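Local coordinates for protein carboxynorspermidine decarboxylase (Campylobacter jejuni subsp. jejuni 81116, PDB 3N29) that probably catalyses the pyridoxal-phosphate-dependent decarboxylation of carboxynorspermidine to norspermidine, a step in polyamine synthesis, at residues F372-Q375 against I376-T379; E408-Y411 against K412-S415. All blocks are in the same frame, centred on the assembly; numbering follows the deposited sequence.

Contact 1: F372-Q375 against I376-T379; sequences FLDQ and IHYT. With NSD (N-(3-aminopropyl)propane-1,3-diamine), chain D; PLP (pyridoxal-5'-phosphate), chain C; GOL (glycerol), chain E.
His377 turns the edge of its ring to the carboxylate of Asp374, and glycerol lies over one ring face. Glycerol O3 sits above the ring centre, 3.2 Å from His377 NE2. His377 CE1 is 3.0 Å from Asp374 OD1 and 3.1 Å from Asp374 OD2. This is a C-H contact, not a hydrogen bond, and the carboxylate and ring planes are 51° apart. The Tyr378 ring has the phosphate at its edge, with OH donating to O1P of PLP at 2.6 Å. Norspermidine runs obliquely past the same ring, its C1 lying 3.2 Å from Tyr378 CZ. Phe386 of the second subunit also packs on Tyr378. Asp374 extends away from its backbone N (chi1 -170°), which brings the carboxylate to the imidazole edge. Asp374 OD1 accepts from a water at 2.6 Å and from Gln277 N; that water takes the N-H of Ile376. These bonds probably limit the rotation of the carboxylate. Thr379 OG1 closes the turn by donating to Gln375 O at 2.6 Å, from above the carbonyl plane. Tyr378 binds the phosphate and lines the norspermidine site, consistent with a part in holding both. The carboxylate probably polarises the imidazole C-H.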
ATOM      1  N   PHE A 372       9.962  16.073  -1.512  1.00 11.63           N
ATOM      2  CA  PHE A 372      10.478  14.732  -1.800  1.00 12.34           C
ATOM      3  C   PHE A 372      10.579  14.571  -3.335  1.00 12.19           C
ATOM      4  O   PHE A 372       9.569  14.646  -4.098  1.00 12.57           O
ATOM      5  CB  PHE A 372       9.585  13.647  -1.186  1.00 12.26           C
ATOM      6  CG  PHE A 372       9.619  13.621   0.313  1.00 12.87           C
ATOM      7  CD1 PHE A 372      10.696  13.086   0.967  1.00 11.86           C
ATOM      8  CD2 PHE A 372       8.621  14.192   1.032  1.00 12.13           C
ATOM      9  CE1 PHE A 372      10.723  13.107   2.413  1.00 10.87           C
ATOM     10  CE2 PHE A 372       8.647  14.268   2.433  1.00 12.84           C
ATOM     11  CZ  PHE A 372       9.701  13.701   3.108  1.00  8.87           C
ATOM     12  N   LEU A 373      11.797  14.298  -3.768  1.00 11.29           N
ATOM     13  CA  LEU A 373      12.127  14.331  -5.217  1.00 13.28           C
ATOM     14  C   LEU A 373      11.684  13.040  -5.919  1.00 13.13           C
ATOM     15  O   LEU A 373      11.859  11.931  -5.364  1.00 12.59           O
ATOM     16  CB  LEU A 373      13.650  14.545  -5.408  1.00 11.92           C
ATOM     17  CG  LEU A 373      14.153  15.902  -4.894  1.00 13.93           C
ATOM     18  CD1 LEU A 373      15.718  15.991  -5.122  1.00 15.61           C
ATOM     19  CD2 LEU A 373      13.468  17.085  -5.608  1.00 15.94           C
ATOM     20  N   ASP A 374      11.158  13.177  -7.141  1.00 12.37           N
ATOM     21  CA  ASP A 374      10.902  12.037  -8.037  1.00 13.49           C
ATOM     22  C   ASP A 374       9.899  11.091  -7.482  1.00 13.24           C
ATOM     23  O   ASP A 374      10.180   9.893  -7.240  1.00 11.63           O
ATOM     24  CB  ASP A 374      12.195  11.303  -8.384  1.00 14.58           C
ATOM     25  CG  ASP A 374      12.006  10.286  -9.494  1.00 16.90           C
ATOM     26  OD1 ASP A 374      11.059  10.479 -10.326  1.00 15.42           O
ATOM     27  OD2 ASP A 374      12.851   9.327  -9.563  1.00 18.21           O
ATOM     28  N   GLN A 375       8.705  11.610  -7.267  1.00 11.90           N
ATOM     29  CA  GLN A 375       7.644  10.884  -6.631  1.00 13.14           C
ATOM     30  C   GLN A 375       6.342  10.760  -7.441  1.00 12.15           C
ATOM     31  O   GLN A 375       5.262  10.639  -6.846  1.00 13.22           O
ATOM     32  CB  GLN A 375       7.367  11.475  -5.249  1.00 11.63           C
ATOM     33  CG  GLN A 375       8.551  11.362  -4.244  1.00 12.56           C
ATOM     34  CD  GLN A 375       8.917   9.982  -3.915  1.00 16.08           C
ATOM     35  OE1 GLN A 375      10.099   9.661  -3.687  1.00 19.75           O
ATOM     36  NE2 GLN A 375       7.976   9.123  -3.999  1.00 10.61           N
ATOM     37  N   ILE A 376       6.427  10.742  -8.747  1.00 12.26           N
ATOM     38  CA  ILE A 376       5.236  10.578  -9.555  1.00 13.16           C
ATOM     39  C   ILE A 376       5.051   9.146 -10.039  1.00 14.33           C
ATOM     40  O   ILE A 376       3.924   8.750 -10.260  1.00 14.81           O
ATOM     41  CB  ILE A 376       5.133  11.588 -10.776  1.00 14.03           C
ATOM     42  CG1 ILE A 376       5.406  13.002 -10.294  1.00 16.37           C
ATOM     43  CG2 ILE A 376       3.739  11.471 -11.399  1.00 16.26           C
ATOM     44  CD1 ILE A 376       4.361  13.608  -9.304  1.00 17.46           C
ATOM     45  N   HIS A 377       6.132   8.369 -10.197  1.00 13.74           N
ATOM     46  CA  HIS A 377       6.016   6.970 -10.737  1.00 13.90           C
ATOM     47  C   HIS A 377       6.054   5.990  -9.573  1.00 13.34           C
ATOM     48  O   HIS A 377       6.736   6.270  -8.585  1.00 13.36           O
ATOM     49  CB  HIS A 377       7.134   6.706 -11.746  1.00 13.22           C
ATOM     50  CG  HIS A 377       8.523   6.717 -11.161  1.00 14.22           C
ATOM     51  ND1 HIS A 377       9.315   7.837 -11.102  1.00 18.09           N
ATOM     52  CD2 HIS A 377       9.271   5.704 -10.648  1.00 15.57           C
ATOM     53  CE1 HIS A 377      10.490   7.520 -10.572  1.00 13.76           C
ATOM     54  NE2 HIS A 377      10.463   6.238 -10.247  1.00 19.79           N
ATOM     55  N   TYR A 378       5.198   4.956  -9.598  1.00 11.51           N
ATOM     56  CA  TYR A 378       5.132   3.895  -8.543  1.00 11.42           C
ATOM     57  C   TYR A 378       4.883   4.516  -7.181  1.00 11.83           C
ATOM     58  O   TYR A 378       5.447   4.088  -6.156  1.00 13.22           O
ATOM     59  CB  TYR A 378       6.417   3.011  -8.570  1.00 11.99           C
ATOM     60  CG  TYR A 378       6.471   2.177  -9.837  1.00 10.64           C
ATOM     61  CD1 TYR A 378       5.754   0.972  -9.930  1.00 10.69           C
ATOM     62  CD2 TYR A 378       7.192   2.576 -10.939  1.00 12.43           C
ATOM     63  CE1 TYR A 378       5.772   0.212 -11.004  1.00 12.31           C
ATOM     64  CE2 TYR A 378       7.192   1.824 -12.108  1.00 12.24           C
ATOM     65  CZ  TYR A 378       6.467   0.634 -12.131  1.00 12.12           C
ATOM     66  OH  TYR A 378       6.488  -0.131 -13.227  1.00 11.36           O
ATOM     67  N   THR A 379       4.049   5.569  -7.168  1.00 10.23           N
ATOM     68  CA  THR A 379       3.675   6.205  -5.919  1.00 11.69           C
ATOM     69  C   THR A 379       2.150   6.290  -5.845  1.00 10.73           C
ATOM     70  O   THR A 379       1.466   5.505  -5.174  1.00 11.52           O
ATOM     71  CB  THR A 379       4.251   7.656  -5.793  1.00 11.31           C
ATOM     72  OG1 THR A 379       4.071   8.371  -7.065  1.00 11.68           O
ATOM     73  CG2 THR A 379       5.740   7.583  -5.390  1.00 10.12           C
TER
HETATM   74  C1  NSD D1002       9.366  -0.734 -12.071  1.00 57.70           C
HETATM   75  N1  NSD D1002      10.509  -0.034 -12.582  1.00 56.76           N
HETATM   76  C2  NSD D1002       9.685  -2.116 -11.610  1.00 60.03           C
HETATM   77  N2  NSD D1002       7.696  -2.963 -10.591  1.00 61.40           N
HETATM   78  C3  NSD D1002       8.498  -3.011 -11.573  1.00 62.11           C
HETATM   79  N3  NSD D1002       6.460  -0.366  -7.285  1.00 52.57           N
HETATM   80  C4  NSD D1002       7.796  -2.218  -9.571  1.00 57.55           C
HETATM   81  C5  NSD D1002       6.687  -2.352  -8.565  1.00 56.37           C
HETATM   82  C6  NSD D1002       7.033  -1.673  -7.265  1.00 54.98           C
HETATM   83  N1  PLP C1001       5.250  -4.277 -19.278  1.00 27.08           N
HETATM   84  C2  PLP C1001       4.940  -5.217 -18.336  1.00 29.00           C
HETATM   85  C2A PLP C1001       4.333  -6.532 -18.754  1.00 29.00           C
HETATM   86  C3  PLP C1001       5.162  -4.895 -16.961  1.00 31.73           C
HETATM   87  O3  PLP C1001       4.840  -5.830 -15.976  1.00 32.97           O
HETATM   88  C4  PLP C1001       5.700  -3.646 -16.592  1.00 31.03           C
HETATM   89  C4A PLP C1001       5.887  -3.311 -15.119  1.00 32.06           C
HETATM   90  C5  PLP C1001       6.058  -2.725 -17.589  1.00 27.80           C
HETATM   91  C6  PLP C1001       5.814  -3.081 -18.932  1.00 24.71           C
HETATM   92  C5A PLP C1001       6.651  -1.376 -17.255  1.00 25.19           C
HETATM   93  O4P PLP C1001       7.796  -1.495 -16.448  1.00 19.83           O
HETATM   94  P   PLP C1001       8.663  -0.246 -16.031  1.00 24.37           P
HETATM   95  O1P PLP C1001       7.712   0.742 -15.382  1.00 21.88           O
HETATM   96  O2P PLP C1001       9.260   0.363 -17.323  1.00 23.11           O
HETATM   97  O3P PLP C1001       9.764  -0.714 -15.192  1.00 21.52           O
HETATM   98  C1  GOL E1003       9.911   4.036  -6.870  1.00 46.05           C
HETATM   99  O1  GOL E1003       9.343   2.780  -6.636  1.00 42.93           O
HETATM  100  C2  GOL E1003       8.780   5.019  -6.964  1.00 44.00           C
HETATM  101  O2  GOL E1003       7.976   4.475  -5.836  1.00 50.93           O
HETATM  102  C3  GOL E1003       9.033   6.399  -6.437  1.00 44.48           C
HETATM  103  O3  GOL E1003       9.153   7.268  -7.490  1.00 38.11           O
HETATM  104  O   HOH W   1       8.595  11.345 -10.733  1.00 14.32           O

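Contact 2: E408-Y411 against K412-S415; sequences EFSY and KDYS
The contact forms the first turn of the short helix 412-415, near the C terminus of the chain, together with the loop that leads into it. Asp413 reaches back from the helix to the loop. Its OD2 accepts the backbone N-H of Ser410 at 2.9 Å, in a nearly straight bond (170°), on the anti lone pair. A chi1 of -74° sets Asp413 CG next to its own N, and this turns the carboxylate back to Ser410. The same OD2 lies in the plane of the Phe409 ring, at its edge, 3.6 Å from CD1. The ring and carboxylate planes are 82° apart. In return, Ser410 O accepts Asp413 N at 2.8 Å. Ser410 OG does not bond to Asp413 N. It meets a water instead, and that water accepts the N-H of Lys412.

Further along, Tyr411 O takes two donors, Tyr414 N and Ser415 N, each at 2.9 Å. The bond from Ser415 lies in the carbonyl plane; the one from Tyr414 comes from above it. The Tyr411 ring runs alongside the helix, and Ser415 CB rests over its face, 3.5 Å from Tyr411 CZ, as a CH-pi contact. Tyr411 CE1 meets the Tyr414 ring at its edge, 4.3 Å from Tyr414 CD2.

The second subunit covers much of this region. Tyr411 OH is hydrogen-bonded to its Glu108, and the Tyr414 ring meets its Phe105. The turn therefore lies at the dimer interface. Ser410 sits where the N-cap would be, and the bond from its N-H to the Asp413 carboxylate is one half of a capping box. The reciprocal hydroxyl bond is not made, and a full capping box is not formed.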
ATOM      1  N   GLU A 408      -8.532  16.640  -6.271  1.00 13.89           N
ATOM      2  CA  GLU A 408      -8.538  17.041  -4.865  1.00 13.85           C
ATOM      3  C   GLU A 408      -9.370  15.984  -4.123  1.00 14.48           C
ATOM      4  O   GLU A 408     -10.550  15.759  -4.435  1.00 15.15           O
ATOM      5  CB  GLU A 408      -9.161  18.406  -4.672  1.00 15.37           C
ATOM      6  CG  GLU A 408      -9.058  18.914  -3.229  1.00 18.58           C
ATOM      7  CD  GLU A 408      -9.636  20.306  -3.022  1.00 24.07           C
ATOM      8  OE1 GLU A 408     -10.239  20.868  -3.934  1.00 25.62           O
ATOM      9  OE2 GLU A 408      -9.502  20.819  -1.913  1.00 26.28           O
ATOM     10  N   PHE A 409      -8.763  15.338  -3.160  1.00 12.88           N
ATOM     11  CA  PHE A 409      -9.423  14.245  -2.519  1.00 13.06           C
ATOM     12  C   PHE A 409     -10.268  14.672  -1.339  1.00 13.39           C
ATOM     13  O   PHE A 409     -10.191  15.800  -0.905  1.00 14.28           O
ATOM     14  CB  PHE A 409      -8.377  13.162  -2.185  1.00 11.78           C
ATOM     15  CG  PHE A 409      -7.694  12.647  -3.415  1.00  9.79           C
ATOM     16  CD1 PHE A 409      -8.356  11.836  -4.299  1.00 14.70           C
ATOM     17  CD2 PHE A 409      -6.420  12.977  -3.691  1.00 14.01           C
ATOM     18  CE1 PHE A 409      -7.778  11.397  -5.455  1.00 15.53           C
ATOM     19  CE2 PHE A 409      -5.791  12.484  -4.819  1.00 12.57           C
ATOM     20  CZ  PHE A 409      -6.484  11.710  -5.713  1.00 15.45           C
ATOM     21  N   SER A 410     -11.114  13.794  -0.852  1.00 14.17           N
ATOM     22  CA  SER A 410     -11.947  14.102   0.321  1.00 13.92           C
ATOM     23  C   SER A 410     -12.222  12.847   1.132  1.00 14.05           C
ATOM     24  O   SER A 410     -11.818  11.714   0.753  1.00 12.77           O
ATOM     25  CB  SER A 410     -13.254  14.803  -0.141  1.00 16.28           C
ATOM     26  OG  SER A 410     -14.070  13.884  -0.819  1.00 17.53           O
ATOM     27  N   TYR A 411     -12.894  13.054   2.277  1.00 13.55           N
ATOM     28  CA  TYR A 411     -13.287  12.008   3.221  1.00 13.34           C
ATOM     29  C   TYR A 411     -13.827  10.721   2.571  1.00 14.25           C
ATOM     30  O   TYR A 411     -13.458   9.582   2.969  1.00 13.75           O
ATOM     31  CB  TYR A 411     -14.339  12.625   4.177  1.00 12.47           C
ATOM     32  CG  TYR A 411     -15.095  11.604   5.024  1.00 12.37           C
ATOM     33  CD1 TYR A 411     -14.422  10.795   5.920  1.00 12.00           C
ATOM     34  CD2 TYR A 411     -16.474  11.424   4.849  1.00 14.47           C
ATOM     35  CE1 TYR A 411     -15.115   9.868   6.681  1.00 12.55           C
ATOM     36  CE2 TYR A 411     -17.188  10.504   5.559  1.00 17.55           C
ATOM     37  CZ  TYR A 411     -16.514   9.725   6.503  1.00 15.22           C
ATOM     38  OH  TYR A 411     -17.216   8.780   7.208  1.00 15.72           O
ATOM     39  N   LYS A 412     -14.706  10.888   1.602  1.00 12.08           N
ATOM     40  CA  LYS A 412     -15.327   9.772   0.952  1.00 14.85           C
ATOM     41  C   LYS A 412     -14.323   8.858   0.259  1.00 14.14           C
ATOM     42  O   LYS A 412     -14.639   7.683   0.026  1.00 13.33           O
ATOM     43  CB  LYS A 412     -16.391  10.207  -0.103  1.00 15.33           C
ATOM     44  CG  LYS A 412     -17.640  10.882   0.503  1.00 22.59           C
ATOM     45  CD  LYS A 412     -18.461   9.947   1.351  1.00 27.03           C
ATOM     46  CE  LYS A 412     -19.834  10.486   1.587  1.00 30.98           C
ATOM     47  NZ  LYS A 412     -20.598   9.371   2.222  1.00 28.70           N
ATOM     48  N   ASP A 413     -13.134   9.365  -0.096  1.00 13.90           N
ATOM     49  CA  ASP A 413     -12.107   8.482  -0.710  1.00 13.86           C
ATOM     50  C   ASP A 413     -11.560   7.418   0.273  1.00 13.52           C
ATOM     51  O   ASP A 413     -11.082   6.405  -0.122  1.00 13.16           O
ATOM     52  CB  ASP A 413     -10.926   9.320  -1.160  1.00 15.37           C
ATOM     53  CG  ASP A 413     -11.243  10.124  -2.426  1.00 18.73           C
ATOM     54  OD1 ASP A 413     -11.456   9.448  -3.410  1.00 23.06           O
ATOM     55  OD2 ASP A 413     -11.321  11.394  -2.385  1.00 15.04           O
ATOM     56  N   TYR A 414     -11.634   7.759   1.568  1.00 13.39           N
ATOM     57  CA  TYR A 414     -11.383   6.897   2.674  1.00 12.64           C
ATOM     58  C   TYR A 414     -12.652   6.112   3.032  1.00 12.40           C
ATOM     59  O   TYR A 414     -12.618   4.868   3.103  1.00 12.46           O
ATOM     60  CB  TYR A 414     -10.871   7.704   3.905  1.00 10.11           C
ATOM     61  CG  TYR A 414     -10.891   6.907   5.232  1.00 11.02           C
ATOM     62  CD1 TYR A 414      -9.970   5.867   5.486  1.00  7.96           C
ATOM     63  CD2 TYR A 414     -11.767   7.232   6.238  1.00 12.19           C
ATOM     64  CE1 TYR A 414      -9.975   5.165   6.723  1.00  8.20           C
ATOM     65  CE2 TYR A 414     -11.808   6.517   7.464  1.00 15.40           C
ATOM     66  CZ  TYR A 414     -10.917   5.517   7.708  1.00 10.75           C
ATOM     67  OH  TYR A 414     -10.966   4.826   8.902  1.00 15.26           O
ATOM     68  N   SER A 415     -13.785   6.762   3.304  1.00 13.64           N
ATOM     69  CA  SER A 415     -14.881   6.008   3.974  1.00 12.87           C
ATOM     70  C   SER A 415     -15.466   4.941   3.038  1.00 14.29           C
ATOM     71  O   SER A 415     -15.920   3.903   3.508  1.00 13.20           O
ATOM     72  CB  SER A 415     -16.032   6.907   4.410  1.00 13.38           C
ATOM     73  OG  SER A 415     -16.539   7.644   3.323  1.00 13.68           O
TER
HETATM   74  O   HOH W   2     -15.996  13.507   0.903  1.00 33.95           O

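In the fold
The two contacts lie in series, and neither nests in nor crosses the other. The chain opens with strand 46-50 of the mixed sheet, then builds the eight-stranded parallel barrel, and returns to the mixed sheet from strand 279-290 on. Contact 1 turns the chain just after strand 369-372, in the loop that runs to strand 393-397, and carries it to the cofactor. The antiparallel pair 393-397 and 403-405 follows. Contact 2 starts the last helix, 412-415, against the second subunit. The centres of contacts 1 and 2 are 21 Å apart, with nearest atoms about 10 Å apart. Contact 1 ties the sheet domain to the active site; contact 2 ties its C-terminal end to the dimer partner.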